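Inactive dihydroorotase-like domain (Chaetomium thermophilum, PDB 5NNL) is an inactive member of the dihydroorotase-like family, keeping that family's fold of parallel strands alternating with helices but not its enzyme activity. Local coordinates at residues K189-P192 against G193-F196; D202-A205 against L206-L210. All blocks are in the same frame, centred on the assembly; numbering follows the deposited sequence. Where two conformers were deposited one is given.

Contact 1: residues K189-P192 against G193-F196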
# COMPACT_ATOMS: atom_id res chain seq x y z
N LYS A 189 -19.99 -10.82 -3.43
CA LYS A 189 -20.95 -11.57 -2.64
C LYS A 189 -21.23 -10.88 -1.31
O LYS A 189 -22.38 -10.84 -0.85
CB LYS A 189 -20.43 -12.99 -2.39
CG LYS A 189 -21.37 -13.88 -1.59
CD LYS A 189 -22.42 -14.54 -2.47
CE LYS A 189 -23.48 -15.26 -1.64
NZ LYS A 189 -23.99 -16.48 -2.31
N ASP A 190 -20.19 -10.32 -0.68
CA ASP A 190 -20.37 -9.62 0.58
C ASP A 190 -21.00 -8.24 0.37
O ASP A 190 -21.68 -7.74 1.27
CB ASP A 190 -19.02 -9.49 1.28
CG ASP A 190 -18.30 -10.81 1.38
OD1 ASP A 190 -18.94 -11.81 1.78
OD2 ASP A 190 -17.09 -10.87 1.05
N CYS A 191 -20.79 -7.63 -0.79
CA CYS A 191 -21.39 -6.34 -1.12
C CYS A 191 -21.60 -6.28 -2.62
O CYS A 191 -20.68 -5.94 -3.38
CB CYS A 191 -20.52 -5.17 -0.66
SG CYS A 191 -21.11 -3.57 -1.30
N PRO A 192 -22.80 -6.61 -3.10
CA PRO A 192 -23.04 -6.55 -4.55
C PRO A 192 -22.88 -5.16 -5.12
O PRO A 192 -22.44 -5.01 -6.27
CB PRO A 192 -24.48 -7.07 -4.70
CG PRO A 192 -24.77 -7.79 -3.41
CD PRO A 192 -23.99 -7.08 -2.36
N GLY A 193 -23.22 -4.12 -4.35
CA GLY A 193 -23.08 -2.75 -4.82
C GLY A 193 -21.65 -2.26 -4.92
O GLY A 193 -21.42 -1.22 -5.54
N CYS A 194 -20.69 -2.99 -4.36
CA CYS A 194 -19.29 -2.57 -4.33
C CYS A 194 -18.57 -3.19 -5.52
O CYS A 194 -18.03 -4.29 -5.44
CB CYS A 194 -18.64 -2.98 -3.01
SG CYS A 194 -19.46 -2.40 -1.49
N HIS A 195 -18.56 -2.47 -6.65
CA HIS A 195 -17.91 -2.98 -7.85
C HIS A 195 -16.41 -2.77 -7.85
O HIS A 195 -15.74 -3.18 -8.80
CB HIS A 195 -18.54 -2.33 -9.10
CG HIS A 195 -20.03 -2.44 -9.14
ND1 HIS A 195 -20.69 -3.64 -9.29
CD2 HIS A 195 -20.99 -1.49 -9.02
CE1 HIS A 195 -21.99 -3.43 -9.28
NE2 HIS A 195 -22.20 -2.13 -9.12
N PHE A 196 -15.86 -2.14 -6.81
CA PHE A 196 -14.41 -2.07 -6.62
C PHE A 196 -13.86 -3.30 -5.91
O PHE A 196 -12.64 -3.49 -5.88
CB PHE A 196 -14.03 -0.80 -5.84
CG PHE A 196 -14.90 -0.54 -4.64
CD1 PHE A 196 -14.62 -1.14 -3.42
CD2 PHE A 196 -16.00 0.29 -4.73
CE1 PHE A 196 -15.42 -0.91 -2.32
CE2 PHE A 196 -16.81 0.52 -3.64
CZ PHE A 196 -16.51 -0.08 -2.43

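Contact 2: residues D202-A205 against L206-L210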
# COMPACT_ATOMS: atom_id res chain seq x y z
N ASP A 202 -13.12 -13.66 -9.37
CA ASP A 202 -11.89 -12.89 -9.33
C ASP A 202 -11.09 -13.23 -8.08
O ASP A 202 -9.88 -13.49 -8.14
CB ASP A 202 -12.19 -11.39 -9.39
CG ASP A 202 -12.62 -10.92 -10.77
OD1 ASP A 202 -12.23 -11.55 -11.78
OD2 ASP A 202 -13.35 -9.90 -10.84
N GLN A 203 -11.76 -13.25 -6.92
CA GLN A 203 -11.06 -13.49 -5.66
C GLN A 203 -10.41 -14.87 -5.65
O GLN A 203 -9.28 -15.03 -5.17
CB GLN A 203 -12.04 -13.35 -4.50
CG GLN A 203 -11.37 -13.29 -3.14
CD GLN A 203 -12.38 -13.37 -2.01
OE1 GLN A 203 -12.79 -14.46 -1.61
NE2 GLN A 203 -12.79 -12.23 -1.49
N GLU A 204 -11.12 -15.88 -6.17
CA GLU A 204 -10.54 -17.22 -6.24
C GLU A 204 -9.32 -17.23 -7.15
O GLU A 204 -8.32 -17.90 -6.85
CB GLU A 204 -11.59 -18.21 -6.73
CG GLU A 204 -11.15 -19.67 -6.72
CD GLU A 204 -12.18 -20.59 -7.33
OE1 GLU A 204 -13.39 -20.37 -7.11
OE2 GLU A 204 -11.78 -21.53 -8.05
N ALA A 205 -9.38 -16.51 -8.27
CA ALA A 205 -8.22 -16.41 -9.14
C ALA A 205 -7.04 -15.78 -8.42
O ALA A 205 -5.88 -16.16 -8.66
CB ALA A 205 -8.57 -15.60 -10.39
N LEU A 206 -7.30 -14.84 -7.50
CA LEU A 206 -6.21 -14.23 -6.74
C LEU A 206 -5.57 -15.24 -5.79
O LEU A 206 -4.34 -15.33 -5.70
CB LEU A 206 -6.74 -13.03 -5.95
CG LEU A 206 -7.27 -11.84 -6.77
CD1 LEU A 206 -7.80 -10.77 -5.84
CD2 LEU A 206 -6.20 -11.27 -7.69
N TRP A 207 -6.39 -16.01 -5.07
CA TRP A 207 -5.85 -17.03 -4.17
C TRP A 207 -5.06 -18.08 -4.93
O TRP A 207 -4.09 -18.63 -4.39
CB TRP A 207 -6.99 -17.68 -3.38
CG TRP A 207 -7.42 -16.85 -2.21
CD1 TRP A 207 -8.47 -15.99 -2.15
CD2 TRP A 207 -6.78 -16.80 -0.93
NE1 TRP A 207 -8.53 -15.41 -0.90
CE2 TRP A 207 -7.50 -15.89 -0.14
CE3 TRP A 207 -5.66 -17.44 -0.38
CZ2 TRP A 207 -7.15 -15.60 1.18
CZ3 TRP A 207 -5.31 -17.15 0.93
CH2 TRP A 207 -6.05 -16.24 1.69
N GLU A 208 -5.43 -18.36 -6.18
CA GLU A 208 -4.73 -19.35 -6.98
C GLU A 208 -3.49 -18.79 -7.67
O GLU A 208 -2.79 -19.55 -8.34
CB GLU A 208 -5.68 -19.93 -8.03
CG GLU A 208 -6.81 -20.74 -7.44
CD GLU A 208 -7.79 -21.21 -8.49
OE1 GLU A 208 -7.59 -20.84 -9.67
OE2 GLU A 208 -8.74 -21.94 -8.15
N HIS A 209 -3.22 -17.49 -7.53
CA HIS A 209 -2.02 -16.89 -8.12
C HIS A 209 -1.11 -16.27 -7.07
O HIS A 209 -0.31 -15.38 -7.39
CB HIS A 209 -2.41 -15.84 -9.16
CG HIS A 209 -2.93 -16.43 -10.44
ND1 HIS A 209 -4.22 -16.89 -10.57
CD2 HIS A 209 -2.32 -16.65 -11.63
CE1 HIS A 209 -4.39 -17.36 -11.80
NE2 HIS A 209 -3.25 -17.22 -12.46
N LEU A 210 -1.20 -16.71 -5.82
CA LEU A 210 -0.34 -16.18 -4.77
C LEU A 210 1.15 -16.18 -5.14
O LEU A 210 1.84 -15.22 -4.77
CB LEU A 210 -0.57 -16.96 -3.47
CG LEU A 210 -1.93 -16.74 -2.81
CD1 LEU A 210 -2.10 -17.68 -1.62
CD2 LEU A 210 -2.10 -15.30 -2.37

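Contact 1: residues K189-P192 against G193-F196
Cys191 and Cys194 are joined by a disulfide, SG to SG at 2.0 Å, that bridges the two ends of a type I beta turn with Pro192 and Gly193 at its corners. The two half-cystines reach the bond from different sides of their own backbones. Cys191 sends SG anti to its nitrogen and beside its carbonyl carbon (chi1 170°), whereas Cys194 holds SG beside its nitrogen, anti to the carbonyl carbon (chi1 -56°). The CB-SG-SG-CB torsion of 77° is near the right angle that disulfides prefer, which sets the two CB atoms well out of line; Cys191 CB stands 3.7 Å from Cys194 CB. Inside the covalent ring the turn closes a second time: Cys194 N donates to Cys191 O at 3.1 Å, approaching above the carbonyl plane and not along a lone pair.

Proline suits the first corner, since its ring fixes phi near the value a type I turn needs and the turn asks no N-H of it. Gly193 takes the second corner with right-handed helical backbone angles, which other residue types can also adopt, so the turn does not depend on glycine's special freedom. Beyond it, His195 swings its ring back over the turn, bringing CE1 to 3.4 Å from Pro192 O at an oblique angle. Cys194 CB lies 3.6 Å above the Phe196 ring plane, offset toward the rim, and both residues pack on Leu225 of helix 221-228.

The disulfide and the backbone bond restrain the same four residues, which probably stiffens this part of an irregular surface loop while the cysteines stay oxidised.

Contact 2: residues D202-A205 against L206-L210
His209 reaches back to Ala205, four residues earlier, near the C-terminal end of helix 200-207. Its CB passes 3.5 Å from Ala205 O. CG, set beside the histidine's own nitrogen (chi1 -74°), lies at the same distance and turns the ring edge toward that oxygen. ND1 then donates to Ala205 O at 2.6 Å, with the oxygen close to the ring plane and the N-H 25° off straight. CE1, the next ring atom, is 3.7 Å from the same oxygen. The side chain also packs on Ile162, Lys163 and Thr166 of helix 159-170.

One turn back, Leu206 N bonds to Asp202 O, Trp207 N to Gln203 O at 3.1 Å and Glu208 N to Glu204 O. Gln203 and Trp207 lie side by side: the amide and indole planes stand nearly upright to each other, and Gln203 CG rests 4.1 Å from Trp207 CD1. Their N-H groups find acceptors on helix 181-185, Ser183 O for Gln203 NE2 and Leu184 O for Trp207 NE1.

Histidine suits this end because its ring supplies an N-H to a late helix carbonyl. The bond places a proton on ND1, and the helix's negative end would probably favour a protonated imidazole.

The two contacts follow each other along the chain: residues 189-196 lie in the loop between helices 181-185 and 200-207, and residues 202-210 include the last part of the second helix and the turn after it. Their centres are about 17 Å apart and their nearest atoms about 5 Å, so they do not touch. Ser187 connects them indirectly, bonding through its N to Asp190 and through its OG to Lys189 in contact 1 while touching Gln203 of contact 2. Contact 1 sits against helix 221-228, whereas contact 2 leans on helices 159-170 and 181-185. Contact 1 is at the surface and contact 2 partly buried, their centres about 21 and 19 Å from that of the chain.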